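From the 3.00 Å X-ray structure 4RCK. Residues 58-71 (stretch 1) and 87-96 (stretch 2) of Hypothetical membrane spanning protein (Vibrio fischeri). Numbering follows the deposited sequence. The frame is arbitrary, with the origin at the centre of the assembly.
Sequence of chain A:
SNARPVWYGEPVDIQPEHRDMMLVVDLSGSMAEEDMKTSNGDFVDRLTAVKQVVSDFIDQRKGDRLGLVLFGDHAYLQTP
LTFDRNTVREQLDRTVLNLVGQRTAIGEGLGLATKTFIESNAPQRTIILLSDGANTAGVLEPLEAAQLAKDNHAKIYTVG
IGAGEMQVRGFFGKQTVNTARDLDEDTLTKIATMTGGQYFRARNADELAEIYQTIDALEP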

ATOM      1  N   ILE A  58     -13.181   1.401  11.122  1.00 81.13           N
ATOM      2  CA  ILE A  58     -12.487   1.723   9.883  1.00 86.77           C
ATOM      3  C   ILE A  58     -11.980   3.164   9.884  1.00 92.66           C
ATOM      4  O   ILE A  58     -10.838   3.432   9.500  1.00 91.76           O
ATOM      5  N   ASP A  59     -12.825   4.084  10.342  1.00105.83           N
ATOM      6  CA  ASP A  59     -12.446   5.490  10.457  1.00118.69           C
ATOM      7  C   ASP A  59     -11.236   5.686  11.370  1.00120.37           C
ATOM      8  O   ASP A  59     -10.454   6.620  11.187  1.00120.13           O
ATOM      9  N   GLN A  60     -11.096   4.806  12.357  1.00119.79           N
ATOM     10  CA  GLN A  60     -10.084   4.962  13.394  1.00112.62           C
ATOM     11  C   GLN A  60      -8.697   4.581  12.864  1.00104.24           C
ATOM     12  O   GLN A  60      -7.695   5.200  13.230  1.00111.27           O
ATOM     13  N   ARG A  61      -8.648   3.590  11.977  1.00 97.13           N
ATOM     14  CA  ARG A  61      -7.397   3.184  11.334  1.00 99.90           C
ATOM     15  C   ARG A  61      -6.762   4.300  10.506  1.00115.74           C
ATOM     16  O   ARG A  61      -7.458   5.040   9.816  1.00122.85           O
ATOM     17  N   LYS A  62      -5.439   4.409  10.574  1.00127.76           N
ATOM     18  CA  LYS A  62      -4.699   5.391   9.783  1.00136.02           C
ATOM     19  C   LYS A  62      -3.432   4.780   9.194  1.00134.14           C
ATOM     20  O   LYS A  62      -2.628   4.187   9.912  1.00140.99           O
ATOM     21  N   GLY A  63      -3.263   4.925   7.885  1.00118.57           N
ATOM     22  CA  GLY A  63      -2.052   4.485   7.217  1.00117.41           C
ATOM     23  C   GLY A  63      -2.015   3.001   6.907  1.00116.52           C
ATOM     24  O   GLY A  63      -0.974   2.473   6.518  1.00116.01           O
ATOM     25  N   ASP A  64      -3.148   2.328   7.068  1.00113.02           N
ATOM     26  CA  ASP A  64      -3.217   0.890   6.827  1.00109.45           C
ATOM     27  C   ASP A  64      -4.122   0.555   5.647  1.00107.25           C
ATOM     28  O   ASP A  64      -5.031   1.314   5.314  1.00 96.57           O
ATOM     29  N   ARG A  65      -3.863  -0.587   5.014  1.00108.66           N
ATOM     30  CA  ARG A  65      -4.743  -1.095   3.967  1.00101.53           C
ATOM     31  C   ARG A  65      -5.804  -2.011   4.556  1.00107.09           C
ATOM     32  O   ARG A  65      -5.526  -2.806   5.452  1.00110.37           O
ATOM     33  N   LEU A  66      -7.023  -1.898   4.042  1.00106.01           N
ATOM     34  CA  LEU A  66      -8.136  -2.697   4.533  1.00100.15           C
ATOM     35  C   LEU A  66      -8.896  -3.358   3.387  1.00101.86           C
ATOM     36  O   LEU A  66      -9.054  -2.776   2.313  1.00117.64           O
ATOM     37  N   GLY A  67      -9.358  -4.584   3.624  1.00 90.34           N
ATOM     38  CA  GLY A  67     -10.121  -5.328   2.640  1.00 87.55           C
ATOM     39  C   GLY A  67     -11.310  -6.021   3.281  1.00 83.01           C
ATOM     40  O   GLY A  67     -11.346  -6.195   4.499  1.00 80.82           O
ATOM     41  N   LEU A  68     -12.280  -6.424   2.466  1.00100.97           N
ATOM     42  CA  LEU A  68     -13.524  -6.981   2.993  1.00 96.87           C
ATOM     43  C   LEU A  68     -13.895  -8.335   2.384  1.00 85.63           C
ATOM     44  O   LEU A  68     -14.067  -8.460   1.172  1.00 78.48           O
ATOM     45  N   VAL A  69     -14.023  -9.341   3.245  1.00 70.76           N
ATOM     46  CA  VAL A  69     -14.505 -10.656   2.839  1.00 71.85           C
ATOM     47  C   VAL A  69     -15.840 -10.948   3.518  1.00 74.98           C
ATOM     48  O   VAL A  69     -15.970 -10.808   4.731  1.00 81.99           O
ATOM     49  N   LEU A  70     -16.833 -11.341   2.729  1.00 77.59           N
ATOM     50  CA  LEU A  70     -18.145 -11.691   3.260  1.00 75.50           C
ATOM     51  C   LEU A  70     -18.368 -13.186   3.081  1.00 75.74           C
ATOM     52  O   LEU A  70     -17.991 -13.745   2.048  1.00 80.27           O
ATOM     53  N   PHE A  71     -18.963 -13.851   4.068  1.00 76.04           N
ATOM     54  CA  PHE A  71     -19.226 -15.273   3.878  1.00 80.07           C
ATOM     55  C   PHE A  71     -20.613 -15.738   4.314  1.00 83.79           C
ATOM     56  O   PHE A  71     -21.353 -15.040   5.013  1.00 82.72           O
ATOM     57  N   THR A  87     -14.471   3.473   0.728  1.00124.19           N
ATOM     58  CA  THR A  87     -15.048   2.480  -0.174  1.00124.00           C
ATOM     59  C   THR A  87     -15.348   1.173   0.562  1.00112.76           C
ATOM     60  O   THR A  87     -16.304   0.478   0.230  1.00108.26           O
ATOM     61  N   VAL A  88     -14.550   0.854   1.578  1.00102.79           N
ATOM     62  CA  VAL A  88     -14.771  -0.364   2.349  1.00 97.61           C
ATOM     63  C   VAL A  88     -15.956  -0.162   3.282  1.00 98.87           C
ATOM     64  O   VAL A  88     -16.706  -1.095   3.572  1.00 97.23           O
ATOM     65  N   ARG A  89     -16.121   1.073   3.741  1.00102.54           N
ATOM     66  CA  ARG A  89     -17.209   1.426   4.644  1.00101.39           C
ATOM     67  C   ARG A  89     -18.551   1.437   3.919  1.00105.07           C
ATOM     68  O   ARG A  89     -19.553   0.952   4.443  1.00104.85           O
ATOM     69  N   GLU A  90     -18.561   1.999   2.713  1.00111.58           N
ATOM     70  CA  GLU A  90     -19.774   2.080   1.906  1.00112.49           C
ATOM     71  C   GLU A  90     -20.207   0.708   1.409  1.00108.37           C
ATOM     72  O   GLU A  90     -21.379   0.346   1.504  1.00106.91           O
ATOM     73  N   GLN A  91     -19.254  -0.050   0.874  1.00106.42           N
ATOM     74  CA  GLN A  91     -19.544  -1.383   0.358  1.00104.60           C
ATOM     75  C   GLN A  91     -19.994  -2.311   1.477  1.00102.02           C
ATOM     76  O   GLN A  91     -20.583  -3.356   1.223  1.00102.52           O
ATOM     77  N   LEU A  92     -19.710  -1.923   2.715  1.00 99.35           N
ATOM     78  CA  LEU A  92     -20.256  -2.613   3.873  1.00 96.30           C
ATOM     79  C   LEU A  92     -21.683  -2.144   4.119  1.00101.91           C
ATOM     80  O   LEU A  92     -22.579  -2.949   4.372  1.00118.61           O
ATOM     81  N   ASP A  93     -21.878  -0.831   4.031  1.00104.23           N
ATOM     82  CA  ASP A  93     -23.170  -0.202   4.275  1.00113.23           C
ATOM     83  C   ASP A  93     -24.290  -0.804   3.433  1.00111.73           C
ATOM     84  O   ASP A  93     -25.399  -1.019   3.919  1.00116.96           O
ATOM     85  N   ARG A  94     -23.989  -1.080   2.170  1.00106.08           N
ATOM     86  CA  ARG A  94     -25.005  -1.511   1.220  1.00108.91           C
ATOM     87  C   ARG A  94     -25.225  -3.024   1.213  1.00106.97           C
ATOM     88  O   ARG A  94     -26.096  -3.521   0.499  1.00111.04           O
ATOM     89  N   THR A  95     -24.441  -3.754   2.002  1.00102.18           N
ATOM     90  CA  THR A  95     -24.619  -5.199   2.114  1.00 99.72           C
ATOM     91  C   THR A  95     -25.984  -5.532   2.698  1.00100.91           C
ATOM     92  O   THR A  95     -26.433  -4.891   3.647  1.00100.06           O
ATOM     93  N   VAL A  96     -26.645  -6.533   2.127  1.00107.89           N
ATOM     94  CA  VAL A  96     -27.933  -6.978   2.642  1.00111.15           C
ATOM     95  C   VAL A  96     -27.872  -8.453   3.017  1.00114.65           C
ATOM     96  O   VAL A  96     -26.948  -9.166   2.632  1.00115.77           O
TER

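The centre of this contact is V88, the residue most covered by the opposing stretch. Its CA-to-CB bond points toward the strand from helix 87-93, which runs nearly along strand 65-71, at 18° between their directions and 8.8 Å between axes at closest approach. In the t rotamer, V88 meets three residues of stretch 1. CG1 of V88 lies 4.0 Å from CB of L68 and 4.2 Å from CD1 of I58, while CG2 of V88 sits 3.9 Å from the backbone O of L66. CA of L68 and CA of V88 are 6.8 Å apart; CG1 of V88 lies on the L68 side and CG2 turns to O of L66.

The strand supplies its apolar side chains by alternation. L66, L68 and L70 all point toward stretch 2, whereas V69 is out of reach and G67 has no side chain to point. L68, with chi1 t and chi2 p, carries the contact onward along the helix: CD2 of L68 is 4.2 Å from both CA and CD1 of L92. L92 shares the t, p combination; its CA-to-CB bond leaves sideways, yet CD1 of L92 still meets CD2 of L68. L66 is in the m, t rotamer; CB of L66 comes no nearer than 4.6 Å to CG2 of V88, and the close approach of L66 to V88 is made by the carbonyl oxygen.

Toward the C-terminal end the helix has finished, and T95 takes over. L70, also m, t, places its CD1 3.8 Å from CG2 of T95. The threonine is p at chi1, and its hydroxyl is turned back to its own stretch, where OG1 of T95 donates a very short 2.5 Å hydrogen bond to the backbone O of L92. The polar group is thus satisfied locally while the methyl serves the apolar contact.

At the other end, I58 comes from the helix preceding the strand. Its m, t side chain brings CD1 of I58 to 4.1 Å from the backbone N of R89 and 4.4 Å from CB of R89, so the apolar contact reaches the start of the arginine side chain.

Beyond it lies the polar edge. D59, m at chi1, leaves its backbone sideways, but its carboxylate comes nearer and meets R89, which points toward stretch 1 with chi1 t. R89 NE donates a weak hydrogen bond to D59 OD1 at 3.4 Å, part of a salt bridge; the oxygen sits at the guanidinium edge, near its plane. The rule to read here is apolar contact within, one charged pair at the edge.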

ATOM      1  CB  ILE A  58     -13.413   1.493   8.668  1.00 95.13           C
ATOM      2  CG1 ILE A  58     -13.759   0.009   8.529  1.00 83.89           C
ATOM      3  CG2 ILE A  58     -12.772   1.975   7.409  1.00111.21           C
ATOM      4  CD1 ILE A  58     -14.587  -0.316   7.301  1.00 85.51           C
ATOM      5  CB  ASP A  59     -13.612   6.329  10.992  1.00127.14           C
ATOM      6  CG  ASP A  59     -14.868   6.192  10.160  1.00132.00           C
ATOM      7  OD1 ASP A  59     -14.796   5.586   9.071  1.00138.57           O
ATOM      8  OD2 ASP A  59     -15.926   6.698  10.592  1.00128.13           O
ATOM      9  CB  GLN A  60     -10.474   4.131  14.629  1.00112.00           C
ATOM     10  CG  GLN A  60      -9.750   4.502  15.921  1.00120.91           C
ATOM     11  CD  GLN A  60      -9.873   5.981  16.275  1.00134.87           C
ATOM     12  OE1 GLN A  60     -10.818   6.663  15.865  1.00145.75           O
ATOM     13  NE2 GLN A  60      -8.913   6.482  17.046  1.00135.39           N
ATOM     14  CB  ARG A  61      -7.641   1.970  10.442  1.00 95.93           C
ATOM     15  CG  ARG A  61      -8.006   0.700  11.189  1.00 97.34           C
ATOM     16  CD  ARG A  61      -6.775   0.016  11.754  1.00101.57           C
ATOM     17  NE  ARG A  61      -6.397   0.511  13.073  1.00101.06           N
ATOM     18  CZ  ARG A  61      -5.347   0.063  13.752  1.00114.32           C
ATOM     19  NH1 ARG A  61      -5.059   0.556  14.949  1.00135.78           N
ATOM     20  NH2 ARG A  61      -4.579  -0.881  13.225  1.00107.10           N
ATOM     21  CB  LYS A  62      -4.335   6.616  10.630  1.00138.53           C
ATOM     22  CG  LYS A  62      -5.527   7.396  11.168  1.00138.54           C
ATOM     23  CD  LYS A  62      -6.310   8.062  10.049  1.00133.70           C
ATOM     24  CE  LYS A  62      -7.767   8.256  10.447  1.00136.77           C
ATOM     25  NZ  LYS A  62      -7.906   9.045  11.702  1.00142.56           N
ATOM     26  CB  ASP A  64      -3.710   0.162   8.079  1.00104.24           C
ATOM     27  CG  ASP A  64      -3.011   0.631   9.340  1.00120.99           C
ATOM     28  OD1 ASP A  64      -1.774   0.487   9.423  1.00135.79           O
ATOM     29  OD2 ASP A  64      -3.700   1.134  10.251  1.00123.41           O
ATOM     30  CB  ARG A  65      -3.954  -1.843   2.893  1.00 96.11           C
ATOM     31  CG  ARG A  65      -3.403  -0.957   1.798  1.00 99.95           C
ATOM     32  CD  ARG A  65      -2.820  -1.777   0.665  1.00103.95           C
ATOM     33  NE  ARG A  65      -1.800  -2.707   1.135  1.00108.39           N
ATOM     34  CZ  ARG A  65      -1.267  -3.667   0.387  1.00110.14           C
ATOM     35  NH1 ARG A  65      -1.659  -3.825  -0.869  1.00115.12           N
ATOM     36  NH2 ARG A  65      -0.344  -4.471   0.896  1.00109.75           N
ATOM     37  CB  LEU A  66      -9.079  -1.830   5.371  1.00108.93           C
ATOM     38  CG  LEU A  66      -8.563  -1.431   6.755  1.00105.37           C
ATOM     39  CD1 LEU A  66      -9.317  -0.229   7.299  1.00110.20           C
ATOM     40  CD2 LEU A  66      -8.678  -2.605   7.712  1.00 94.91           C
ATOM     41  CB  LEU A  68     -14.668  -5.986   2.777  1.00 92.25           C
ATOM     42  CG  LEU A  68     -16.068  -6.391   3.242  1.00 88.72           C
ATOM     43  CD1 LEU A  68     -16.052  -6.850   4.692  1.00 77.03           C
ATOM     44  CD2 LEU A  68     -17.034  -5.230   3.056  1.00 88.47           C
ATOM     45  CB  VAL A  69     -13.501 -11.776   3.188  1.00 70.92           C
ATOM     46  CG1 VAL A  69     -14.016 -13.123   2.702  1.00 71.66           C
ATOM     47  CG2 VAL A  69     -12.137 -11.477   2.589  1.00 76.70           C
ATOM     48  CB  LEU A  70     -19.244 -10.902   2.548  1.00 77.36           C
ATOM     49  CG  LEU A  70     -19.047  -9.388   2.455  1.00 77.50           C
ATOM     50  CD1 LEU A  70     -20.025  -8.771   1.462  1.00 82.81           C
ATOM     51  CD2 LEU A  70     -19.200  -8.745   3.825  1.00 77.78           C
ATOM     52  CB  PHE A  71     -18.152 -16.126   4.579  1.00 75.25           C
ATOM     53  CG  PHE A  71     -18.114 -15.983   6.077  1.00 74.87           C
ATOM     54  CD1 PHE A  71     -17.485 -14.903   6.668  1.00 74.15           C
ATOM     55  CD2 PHE A  71     -18.663 -16.957   6.894  1.00 78.29           C
ATOM     56  CE1 PHE A  71     -17.429 -14.779   8.044  1.00 70.95           C
ATOM     57  CE2 PHE A  71     -18.612 -16.841   8.268  1.00 73.05           C
ATOM     58  CZ  PHE A  71     -17.995 -15.750   8.847  1.00 70.06           C
ATOM     59  CB  THR A  87     -14.129   2.197  -1.395  1.00118.93           C
ATOM     60  OG1 THR A  87     -14.866   1.499  -2.405  1.00119.19           O
ATOM     61  CG2 THR A  87     -12.908   1.377  -1.002  1.00114.07           C
ATOM     62  CB  VAL A  88     -13.533  -0.767   3.176  1.00100.56           C
ATOM     63  CG1 VAL A  88     -13.669  -2.203   3.664  1.00107.51           C
ATOM     64  CG2 VAL A  88     -12.270  -0.607   2.353  1.00103.50           C
ATOM     65  CB  ARG A  89     -16.953   2.793   5.280  1.00107.33           C
ATOM     66  CG  ARG A  89     -17.906   3.126   6.411  1.00108.16           C
ATOM     67  CD  ARG A  89     -18.266   4.604   6.441  1.00123.91           C
ATOM     68  NE  ARG A  89     -17.092   5.470   6.505  1.00133.60           N
ATOM     69  CZ  ARG A  89     -16.810   6.413   5.612  1.00134.76           C
ATOM     70  NH1 ARG A  89     -17.621   6.615   4.582  1.00134.23           N
ATOM     71  NH2 ARG A  89     -15.720   7.155   5.748  1.00136.51           N
ATOM     72  CB  GLU A  90     -19.569   3.012   0.713  1.00119.85           C
ATOM     73  CG  GLU A  90     -19.303   4.458   1.074  1.00133.93           C
ATOM     74  CD  GLU A  90     -18.776   5.249  -0.106  1.00148.57           C
ATOM     75  OE1 GLU A  90     -18.675   4.668  -1.208  1.00157.35           O
ATOM     76  OE2 GLU A  90     -18.458   6.444   0.065  1.00148.22           O
ATOM     77  CB  GLN A  91     -18.325  -1.967  -0.358  1.00104.79           C
ATOM     78  CG  GLN A  91     -18.017  -1.297  -1.687  1.00112.63           C
ATOM     79  CD  GLN A  91     -16.875  -1.960  -2.429  1.00116.62           C
ATOM     80  OE1 GLN A  91     -16.542  -3.117  -2.174  1.00117.13           O
ATOM     81  NE2 GLN A  91     -16.266  -1.226  -3.353  1.00116.94           N
ATOM     82  CB  LEU A  92     -19.400  -2.365   5.115  1.00 93.51           C
ATOM     83  CG  LEU A  92     -19.891  -3.073   6.380  1.00 91.34           C
ATOM     84  CD1 LEU A  92     -19.760  -4.582   6.228  1.00 89.30           C
ATOM     85  CD2 LEU A  92     -19.142  -2.582   7.609  1.00 89.06           C
ATOM     86  CB  ASP A  93     -23.080   1.301   3.999  1.00125.69           C
ATOM     87  CG  ASP A  93     -23.612   2.136   5.142  1.00132.00           C
ATOM     88  OD1 ASP A  93     -24.388   1.601   5.963  1.00125.81           O
ATOM     89  OD2 ASP A  93     -23.255   3.330   5.220  1.00140.18           O
ATOM     90  CB  ARG A  94     -24.640  -1.033  -0.188  1.00114.22           C
ATOM     91  CG  ARG A  94     -23.267  -1.478  -0.666  1.00115.58           C
ATOM     92  CD  ARG A  94     -23.030  -1.078  -2.116  1.00131.09           C
ATOM     93  NE  ARG A  94     -22.691   0.335  -2.261  1.00139.18           N
ATOM     94  CZ  ARG A  94     -21.580   0.778  -2.841  1.00135.42           C
ATOM     95  NH1 ARG A  94     -20.701  -0.084  -3.334  1.00130.66           N
ATOM     96  NH2 ARG A  94     -21.348   2.080  -2.935  1.00134.75           N
ATOM     97  CB  THR A  95     -23.536  -5.852   2.994  1.00 93.79           C
ATOM     98  OG1 THR A  95     -23.514  -5.219   4.280  1.00112.28           O
ATOM     99  CG2 THR A  95     -22.171  -5.728   2.349  1.00 92.08           C
ATOM    100  CB  VAL A  96     -29.068  -6.757   1.622  1.00110.84           C
ATOM    101  CG1 VAL A  96     -30.336  -6.304   2.332  1.00111.61           C
ATOM    102  CG2 VAL A  96     -28.651  -5.750   0.559  1.00108.04           C
TER